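Local coordinates for protein gamma-glutamyltranspeptidase (PDB 5HFT) that converts oxamate to oxalate in the uric acid degradation pathway, as a member of the gamma-glutamyltransferase family, at residues P38-A42 / A66-Y71; L77-W83 / A128-W134; L281-I286 / A314-R318. One frame throughout, in Å; residues are numbered along the deposited sequence.

Interaction 1. Residues P38-A42 / A66-Y71; sequences PHHLA and AIAVVY
H39 meets two neighbours at the end of helix 56-70: V70, in its last turn, comes over the face of the imidazole, and the ring turns an edge to the face of Y71, just beyond it. V70 reaches it with CG1 alone, 3.5 Å from the imidazole centroid and only 12° off the ring normal, a CH-pi contact over the middle of the face. The meeting with Y71 is T-shaped, with centroids 5.6 Å apart and planes at 73°. Both follow from H39 carrying CG anti to its backbone N (chi1 -169°), which swings the ring across to the end of helix 56-70. The same ring has a second job: its ND1 accepts from L41 N at 3.0 Å, although the N-H comes from well out of the imidazole plane. On the backbone side of H39, P38, H39 and A42 all meet the CD1 methyl of I67; I67 CD1 is 3.7 Å from A42 CB. P38 lies alongside the tyrosine, its CB 3.8 Å from Y71 CE2. T169, in a loop of the same chain, touches both H39 and Y71, and another protein chain packs on P38, A42 and I67. With H39 as the side-chain N-cap of helix 40-51, this is a helix start docked on a helix end, the last turn of 56-70, where the two consecutive helices of the chain come back together.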
loop_
_atom_site.group_PDB
_atom_site.type_symbol
_atom_site.label_atom_id
_atom_site.label_comp_id
_atom_site.label_asym_id
_atom_site.label_seq_id
_atom_site.Cartn_x
_atom_site.Cartn_y
_atom_site.Cartn_z
ATOM N N PRO A 38 2.782 -9.312 2.420
ATOM C CA PRO A 38 1.828 -10.265 1.864
ATOM C C PRO A 38 2.489 -11.466 1.274
ATOM O O PRO A 38 1.792 -12.440 0.968
ATOM C CB PRO A 38 1.114 -9.451 0.784
ATOM C CG PRO A 38 1.331 -8.055 1.176
ATOM C CD PRO A 38 2.715 -8.031 1.711
ATOM N N HIS A 39 3.804 -11.434 1.085
ATOM C CA HIS A 39 4.504 -12.598 0.570
ATOM C C HIS A 39 5.799 -12.821 1.344
ATOM O O HIS A 39 6.568 -11.876 1.560
ATOM C CB HIS A 39 4.779 -12.440 -0.925
ATOM C CG HIS A 39 5.265 -13.701 -1.566
ATOM N ND1 HIS A 39 6.596 -14.042 -1.633
ATOM C CD2 HIS A 39 4.584 -14.742 -2.097
ATOM C CE1 HIS A 39 6.717 -15.219 -2.220
ATOM N NE2 HIS A 39 5.509 -15.666 -2.511
ATOM N N HIS A 40 6.045 -14.072 1.753
ATOM C CA HIS A 40 7.190 -14.339 2.623
ATOM C C HIS A 40 8.506 -13.901 1.986
ATOM O O HIS A 40 9.451 -13.563 2.697
ATOM C CB HIS A 40 7.264 -15.826 2.997
ATOM C CG HIS A 40 7.769 -16.704 1.892
ATOM N ND1 HIS A 40 9.110 -16.951 1.686
ATOM C CD2 HIS A 40 7.109 -17.389 0.925
ATOM C CE1 HIS A 40 9.253 -17.740 0.636
ATOM N NE2 HIS A 40 8.055 -18.021 0.157
ATOM N N LEU A 41 8.597 -13.868 0.661
ATOM C CA LEU A 41 9.861 -13.427 0.078
ATOM C C LEU A 41 10.102 -11.938 0.312
ATOM O O LEU A 41 11.256 -11.508 0.424
ATOM C CB LEU A 41 9.891 -13.736 -1.416
ATOM C CG LEU A 41 10.766 -14.834 -2.005
ATOM C CD1 LEU A 41 11.271 -15.770 -0.967
ATOM C CD2 LEU A 41 9.963 -15.597 -3.047
ATOM N N ALA A 42 9.029 -11.141 0.366
ATOM C CA ALA A 42 9.160 -9.709 0.616
ATOM C C ALA A 42 9.524 -9.429 2.074
ATOM O O ALA A 42 10.353 -8.551 2.359
ATOM C CB ALA A 42 7.866 -9.003 0.215
ATOM N N ALA A 66 10.981 -5.887 -3.953
ATOM C CA ALA A 66 10.799 -7.340 -3.949
ATOM C C ALA A 66 9.346 -7.733 -4.204
ATOM O O ALA A 66 9.061 -8.565 -5.065
ATOM C CB ALA A 66 11.274 -7.915 -2.619
ATOM N N ILE A 67 8.410 -7.134 -3.463
ATOM C CA ILE A 67 6.978 -7.379 -3.639
ATOM C C ILE A 67 6.472 -6.875 -4.987
ATOM O O ILE A 67 5.334 -7.177 -5.371
ATOM C CB ILE A 67 6.194 -6.758 -2.456
ATOM C CG1 ILE A 67 4.775 -7.302 -2.359
ATOM C CG2 ILE A 67 6.123 -5.239 -2.552
ATOM C CD1 ILE A 67 4.672 -8.617 -1.705
ATOM N N ALA A 68 7.269 -6.072 -5.698
ATOM C CA ALA A 68 6.903 -5.675 -7.054
ATOM C C ALA A 68 7.193 -6.789 -8.039
ATOM O O ALA A 68 6.384 -7.076 -8.925
ATOM C CB ALA A 68 7.648 -4.408 -7.460
ATOM N N VAL A 69 8.314 -7.472 -7.871
ATOM C CA VAL A 69 8.604 -8.599 -8.739
ATOM C C VAL A 69 7.646 -9.749 -8.453
ATOM O O VAL A 69 7.120 -10.368 -9.382
ATOM C CB VAL A 69 10.068 -9.030 -8.549
ATOM C CG1 VAL A 69 10.355 -10.287 -9.310
ATOM C CG2 VAL A 69 11.024 -7.910 -8.952
ATOM N N VAL A 70 7.345 -10.003 -7.172
ATOM C CA VAL A 70 6.679 -11.245 -6.759
ATOM C C VAL A 70 5.146 -11.186 -6.819
ATOM O O VAL A 70 4.507 -12.226 -7.033
ATOM C CB VAL A 70 7.161 -11.645 -5.353
ATOM C CG1 VAL A 70 6.614 -13.006 -4.965
ATOM C CG2 VAL A 70 8.672 -11.685 -5.312
ATOM N N TYR A 71 4.532 -10.010 -6.616
ATOM C CA TYR A 71 3.092 -9.813 -6.823
ATOM C C TYR A 71 2.800 -8.782 -7.918
ATOM O O TYR A 71 2.082 -7.800 -7.670
ATOM C CB TYR A 71 2.401 -9.383 -5.530
ATOM C CG TYR A 71 1.923 -10.511 -4.638
ATOM C CD1 TYR A 71 1.855 -11.825 -5.102
ATOM C CD2 TYR A 71 1.533 -10.261 -3.336
ATOM C CE1 TYR A 71 1.424 -12.864 -4.284
ATOM C CE2 TYR A 71 1.100 -11.300 -2.497
ATOM C CZ TYR A 71 1.043 -12.600 -2.976
ATOM O OH TYR A 71 0.606 -13.628 -2.144
#

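Interaction 2. Residues L77-W83 / A128-W134; sequences LGGDGFW and AGTVSGW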
loop_
_atom_site.group_PDB
_atom_site.type_symbol
_atom_site.label_atom_id
_atom_site.label_comp_id
_atom_site.label_asym_id
_atom_site.label_seq_id
_atom_site.Cartn_x
_atom_site.Cartn_y
_atom_site.Cartn_z
ATOM N N LEU A 77 6.255 -1.242 -9.863
ATOM C CA LEU A 77 6.864 0.038 -10.206
ATOM C C LEU A 77 5.926 0.916 -11.031
ATOM O O LEU A 77 6.268 2.064 -11.324
ATOM C CB LEU A 77 8.169 -0.200 -10.987
ATOM C CG LEU A 77 9.261 -1.132 -10.404
ATOM C CD1 LEU A 77 10.693 -0.854 -10.905
ATOM C CD2 LEU A 77 9.225 -1.188 -8.915
ATOM N N GLY A 78 4.769 0.412 -11.437
ATOM C CA GLY A 78 3.934 1.177 -12.338
ATOM C C GLY A 78 2.742 1.784 -11.645
ATOM O O GLY A 78 1.748 2.151 -12.293
ATOM N N GLY A 79 2.848 1.912 -10.320
ATOM C CA GLY A 79 1.775 2.461 -9.504
ATOM C C GLY A 79 2.198 3.455 -8.434
ATOM O O GLY A 79 3.289 4.031 -8.489
ATOM N N ASP A 80 1.342 3.646 -7.440
ATOM C CA ASP A 80 1.499 4.679 -6.426
ATOM C C ASP A 80 1.820 4.050 -5.079
ATOM O O ASP A 80 1.591 2.858 -4.871
ATOM C CB ASP A 80 0.218 5.512 -6.330
ATOM C CG ASP A 80 0.001 6.371 -7.555
ATOM O OD1 ASP A 80 1.013 6.728 -8.198
ATOM O OD2 ASP A 80 -1.160 6.697 -7.868
ATOM N N GLY A 81 2.355 4.867 -4.163
ATOM C CA GLY A 81 2.774 4.378 -2.866
ATOM C C GLY A 81 2.484 5.376 -1.766
ATOM O O GLY A 81 2.382 6.585 -1.995
ATOM N N PHE A 82 2.337 4.845 -0.554
ATOM C CA PHE A 82 1.915 5.646 0.585
ATOM C C PHE A 82 2.651 5.208 1.838
ATOM O O PHE A 82 2.639 4.028 2.188
ATOM C CB PHE A 82 0.400 5.538 0.796
ATOM C CG PHE A 82 -0.425 5.857 -0.449
ATOM C CD1 PHE A 82 -0.642 4.892 -1.438
ATOM C CD2 PHE A 82 -0.989 7.111 -0.615
ATOM C CE1 PHE A 82 -1.402 5.184 -2.563
ATOM C CE2 PHE A 82 -1.759 7.410 -1.745
ATOM C CZ PHE A 82 -1.963 6.448 -2.716
ATOM N N TRP A 83 3.279 6.154 2.516
ATOM C CA TRP A 83 4.030 5.879 3.728
ATOM C C TRP A 83 3.415 6.620 4.904
ATOM O O TRP A 83 3.007 7.770 4.780
ATOM C CB TRP A 83 5.467 6.324 3.609
ATOM C CG TRP A 83 6.205 5.736 2.494
ATOM C CD1 TRP A 83 5.964 5.902 1.153
ATOM C CD2 TRP A 83 7.359 4.901 2.598
ATOM N NE1 TRP A 83 6.897 5.206 0.424
ATOM C CE2 TRP A 83 7.760 4.579 1.288
ATOM C CE3 TRP A 83 8.089 4.391 3.676
ATOM C CZ2 TRP A 83 8.867 3.788 1.029
ATOM C CZ3 TRP A 83 9.172 3.605 3.416
ATOM C CH2 TRP A 83 9.558 3.307 2.102
ATOM N N ALA A 128 3.074 7.467 -12.156
ATOM C CA ALA A 128 3.344 6.404 -11.196
ATOM C C ALA A 128 4.240 6.927 -10.072
ATOM O O ALA A 128 5.357 7.391 -10.326
ATOM C CB ALA A 128 3.994 5.220 -11.905
ATOM N N GLY A 129 3.772 6.828 -8.829
ATOM C CA GLY A 129 4.449 7.518 -7.748
ATOM C C GLY A 129 5.397 6.771 -6.822
ATOM O O GLY A 129 6.296 7.413 -6.269
ATOM N N THR A 130 5.227 5.449 -6.633
ATOM C CA THR A 130 5.967 4.741 -5.586
ATOM C C THR A 130 7.439 5.089 -5.602
ATOM O O THR A 130 8.037 5.363 -4.556
ATOM C CB THR A 130 5.861 3.216 -5.705
ATOM O OG1 THR A 130 5.849 2.770 -7.078
ATOM C CG2 THR A 130 4.714 2.672 -4.922
ATOM N N VAL A 131 8.048 5.070 -6.783
ATOM C CA VAL A 131 9.492 5.241 -6.839
ATOM C C VAL A 131 9.871 6.579 -6.245
ATOM O O VAL A 131 10.869 6.688 -5.523
ATOM C CB VAL A 131 9.998 5.085 -8.280
ATOM C CG1 VAL A 131 11.519 5.219 -8.332
ATOM C CG2 VAL A 131 9.555 3.737 -8.820
ATOM N N SER A 132 9.044 7.604 -6.484
ATOM C CA SER A 132 9.235 8.873 -5.786
ATOM C C SER A 132 9.028 8.723 -4.276
ATOM O O SER A 132 9.681 9.413 -3.490
ATOM C CB SER A 132 8.317 9.953 -6.379
ATOM O OG SER A 132 6.950 9.740 -6.079
ATOM N N GLY A 133 8.173 7.797 -3.844
ATOM C CA GLY A 133 8.080 7.539 -2.425
ATOM C C GLY A 133 9.358 6.925 -1.900
ATOM O O GLY A 133 9.845 7.304 -0.837
ATOM N N TRP A 134 9.941 5.997 -2.651
ATOM C CA TRP A 134 11.202 5.424 -2.198
ATOM C C TRP A 134 12.282 6.495 -2.105
ATOM O O TRP A 134 13.014 6.552 -1.114
ATOM C CB TRP A 134 11.665 4.300 -3.128
ATOM C CG TRP A 134 10.638 3.258 -3.479
ATOM C CD1 TRP A 134 9.375 3.106 -2.962
ATOM C CD2 TRP A 134 10.774 2.271 -4.493
ATOM N NE1 TRP A 134 8.731 2.056 -3.577
ATOM C CE2 TRP A 134 9.573 1.529 -4.524
ATOM C CE3 TRP A 134 11.797 1.935 -5.380
ATOM C CZ2 TRP A 134 9.382 0.471 -5.406
ATOM C CZ3 TRP A 134 11.607 0.878 -6.241
ATOM C CH2 TRP A 134 10.412 0.165 -6.252
#
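T130 meets G79 through two hydrogen bonds in the tightly held part of the contact, with the backbone oxygen of G79 as the hub. T130 N donates to G79 O at 3.0 Å, almost straight (176°), in the carbonyl plane and on a lone pair. T130 OG1 adds a second bond to G79 O at 3.2 Å, coming from above that plane; a chi1 of 37° sets the hydroxyl between the backbone N and the carbonyl carbon, facing this oxygen. G129 N makes its better bond to D80 OD1, 2.8 Å away and nearly along the C-O axis, and only a weak one to G79 O. The CG2 methyl of T130 lies against the strand backbone at G81, where the lack of a side chain leaves it a place. G133 does the same for the indole of W83, whose NE1 is 3.8 Å from G133 C. Farther along the helix the contact turns apolar. L77 CD2 touches the far end of the W134 ring at CH2, whereas W83 and W134 meet more loosely: their side chains cross at about a right angle, with W134 CD1 at the edge of the W83 ring, 4.1 Å from W83 CZ2. Helix 56-70 lines this side, with M60 and V61 on W83 and A64 on W134. OD1 of D80 also accepts from G99 N, and OD2 forms a salt bridge with a basic side chain of another protein chain, whose strand pairs antiparallel with 80-83. A sheet continued across the chain interface, with helices laid on it, is consistent with the alpha-beta-beta-alpha fold of the gamma-glutamyltransferases.

Interaction 3. Residues L281-I286 / A314-R318; sequences LVSLAI and AFALR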
loop_
_atom_site.group_PDB
_atom_site.type_symbol
_atom_site.label_atom_id
_atom_site.label_comp_id
_atom_site.label_asym_id
_atom_site.label_seq_id
_atom_site.Cartn_x
_atom_site.Cartn_y
_atom_site.Cartn_z
ATOM N N LEU A 281 -12.259 11.411 7.640
ATOM C CA LEU A 281 -13.023 11.825 8.809
ATOM C C LEU A 281 -13.957 10.716 9.278
ATOM O O LEU A 281 -14.009 10.397 10.472
ATOM C CB LEU A 281 -13.821 13.090 8.499
ATOM C CG LEU A 281 -14.913 13.394 9.527
ATOM C CD1 LEU A 281 -14.361 14.140 10.735
ATOM C CD2 LEU A 281 -16.048 14.150 8.878
ATOM N N VAL A 282 -14.684 10.094 8.345
ATOM C CA VAL A 282 -15.688 9.107 8.736
ATOM C C VAL A 282 -15.040 7.920 9.442
ATOM O O VAL A 282 -15.520 7.473 10.489
ATOM C CB VAL A 282 -16.534 8.675 7.521
ATOM C CG1 VAL A 282 -15.669 8.080 6.403
ATOM C CG2 VAL A 282 -17.609 7.702 7.954
ATOM N N SER A 283 -13.919 7.417 8.920
ATOM C CA SER A 283 -13.305 6.240 9.526
ATOM C C SER A 283 -12.784 6.551 10.923
ATOM O O SER A 283 -13.049 5.802 11.869
ATOM C CB SER A 283 -12.185 5.697 8.639
ATOM O OG SER A 283 -11.590 4.559 9.261
ATOM N N LEU A 284 -12.048 7.656 11.074
ATOM C CA LEU A 284 -11.467 7.985 12.374
ATOM C C LEU A 284 -12.541 8.301 13.406
ATOM O O LEU A 284 -12.404 7.936 14.577
ATOM C CB LEU A 284 -10.528 9.183 12.245
ATOM C CG LEU A 284 -9.159 8.969 11.611
ATOM C CD1 LEU A 284 -8.354 10.274 11.636
ATOM C CD2 LEU A 284 -8.409 7.819 12.285
ATOM N N ALA A 285 -13.633 8.950 12.988
ATOM C CA ALA A 285 -14.708 9.266 13.927
ATOM C C ALA A 285 -15.326 8.007 14.515
ATOM O O ALA A 285 -15.706 7.987 15.692
ATOM C CB ALA A 285 -15.773 10.113 13.244
ATOM N N ILE A 286 -15.449 6.955 13.703
ATOM C CA ILE A 286 -15.942 5.673 14.203
ATOM C C ILE A 286 -15.244 5.329 15.507
ATOM O O ILE A 286 -15.881 5.153 16.552
ATOM C CB ILE A 286 -15.740 4.566 13.155
ATOM C CG1 ILE A 286 -16.475 4.922 11.865
ATOM C CG2 ILE A 286 -16.275 3.250 13.677
ATOM C CD1 ILE A 286 -16.369 3.864 10.794
ATOM N N ALA A 314 -21.937 8.437 12.389
ATOM C CA ALA A 314 -20.666 9.030 11.980
ATOM C C ALA A 314 -20.737 9.656 10.591
ATOM O O ALA A 314 -20.342 10.813 10.423
ATOM C CB ALA A 314 -19.550 7.986 12.026
ATOM N N PHE A 315 -21.223 8.909 9.591
ATOM C CA PHE A 315 -21.488 9.502 8.281
ATOM C C PHE A 315 -22.350 10.753 8.413
ATOM O O PHE A 315 -22.147 11.746 7.699
ATOM C CB PHE A 315 -22.178 8.487 7.365
ATOM C CG PHE A 315 -21.253 7.467 6.762
ATOM C CD1 PHE A 315 -20.941 6.304 7.445
ATOM C CD2 PHE A 315 -20.717 7.661 5.494
ATOM C CE1 PHE A 315 -20.098 5.353 6.882
ATOM C CE2 PHE A 315 -19.870 6.714 4.927
ATOM C CZ PHE A 315 -19.562 5.559 5.626
ATOM N N ALA A 316 -23.319 10.719 9.331
ATOM C CA ALA A 316 -24.137 11.892 9.608
ATOM C C ALA A 316 -23.277 13.095 9.967
ATOM O O ALA A 316 -23.546 14.217 9.518
ATOM C CB ALA A 316 -25.120 11.579 10.734
ATOM N N LEU A 317 -22.223 12.876 10.760
ATOM C CA LEU A 317 -21.356 13.972 11.170
ATOM C C LEU A 317 -20.612 14.588 9.999
ATOM O O LEU A 317 -20.222 15.757 10.082
ATOM C CB LEU A 317 -20.344 13.498 12.216
ATOM C CG LEU A 317 -19.393 14.555 12.787
ATOM C CD1 LEU A 317 -20.049 15.297 13.928
ATOM C CD2 LEU A 317 -18.094 13.907 13.237
ATOM N N ARG A 318 -20.397 13.833 8.916
ATOM C CA ARG A 318 -19.802 14.427 7.722
ATOM C C ARG A 318 -20.771 15.401 7.054
ATOM O O ARG A 318 -20.369 16.487 6.620
ATOM C CB ARG A 318 -19.368 13.338 6.737
ATOM C CG ARG A 318 -18.450 13.836 5.601
ATOM C CD ARG A 318 -18.061 12.721 4.637
ATOM N NE ARG A 318 -19.234 12.094 4.036
ATOM C CZ ARG A 318 -19.217 10.912 3.427
ATOM N NH1 ARG A 318 -18.084 10.225 3.338
ATOM N NH2 ARG A 318 -20.333 10.408 2.911
#
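With chi1 at 58°, V282 puts its CG1 between the backbone N and the carbonyl carbon and swings CG2 out toward the phenyl ring of F315. F315 answers with CG beside its own backbone N (chi1 -78°), which brings the ring back to the valine although its CB leaves the backbone in the other direction. CG2 then stands over the centre of the ring, 3.5 Å from the F315 centroid, in a CH-pi contact over the face. Helices 277-287 and 309-318 run obliquely antiparallel here, their short axes 8.8 Å apart at closest approach and 137° between directions. The first is an inner helix: L284 faces strand 262-266 on its far flank, so it lies between a beta hairpin and the second helix, whose F315 and R318 are exposed. L281 reaches across with CD2, 3.9 Å from R318 CA, and rests on the aliphatic start of that arginine. Farther along, each alanine faces a larger side chain: I286 CG1 is 4.3 Å from A314 CB, and A285 CB meets L317 CD2 at 4.4 Å. L336, from a loop after the second helix, also packs on L281 and A285.

Along the chain the three contacts come in series, each closing before the next opens. Interactions 1 and 2 are neighbours, their centres about 15 Å apart, and helix 56-70 links them: its last turn makes interaction 1, other residues of it pack on the tryptophans of interaction 2, and A68 touches L77 directly. Helix 56-70 is followed by strand 80-86, so one run of chain serves both. Interaction 3 stands apart, its centre about 34 Å from that of interaction 1, on the other side of the chain's centre, and about 28 Å from that of interaction 2. All three have residues touching another protein chain, most at interaction 2, which lies nearest the centre and joins the shared sheet.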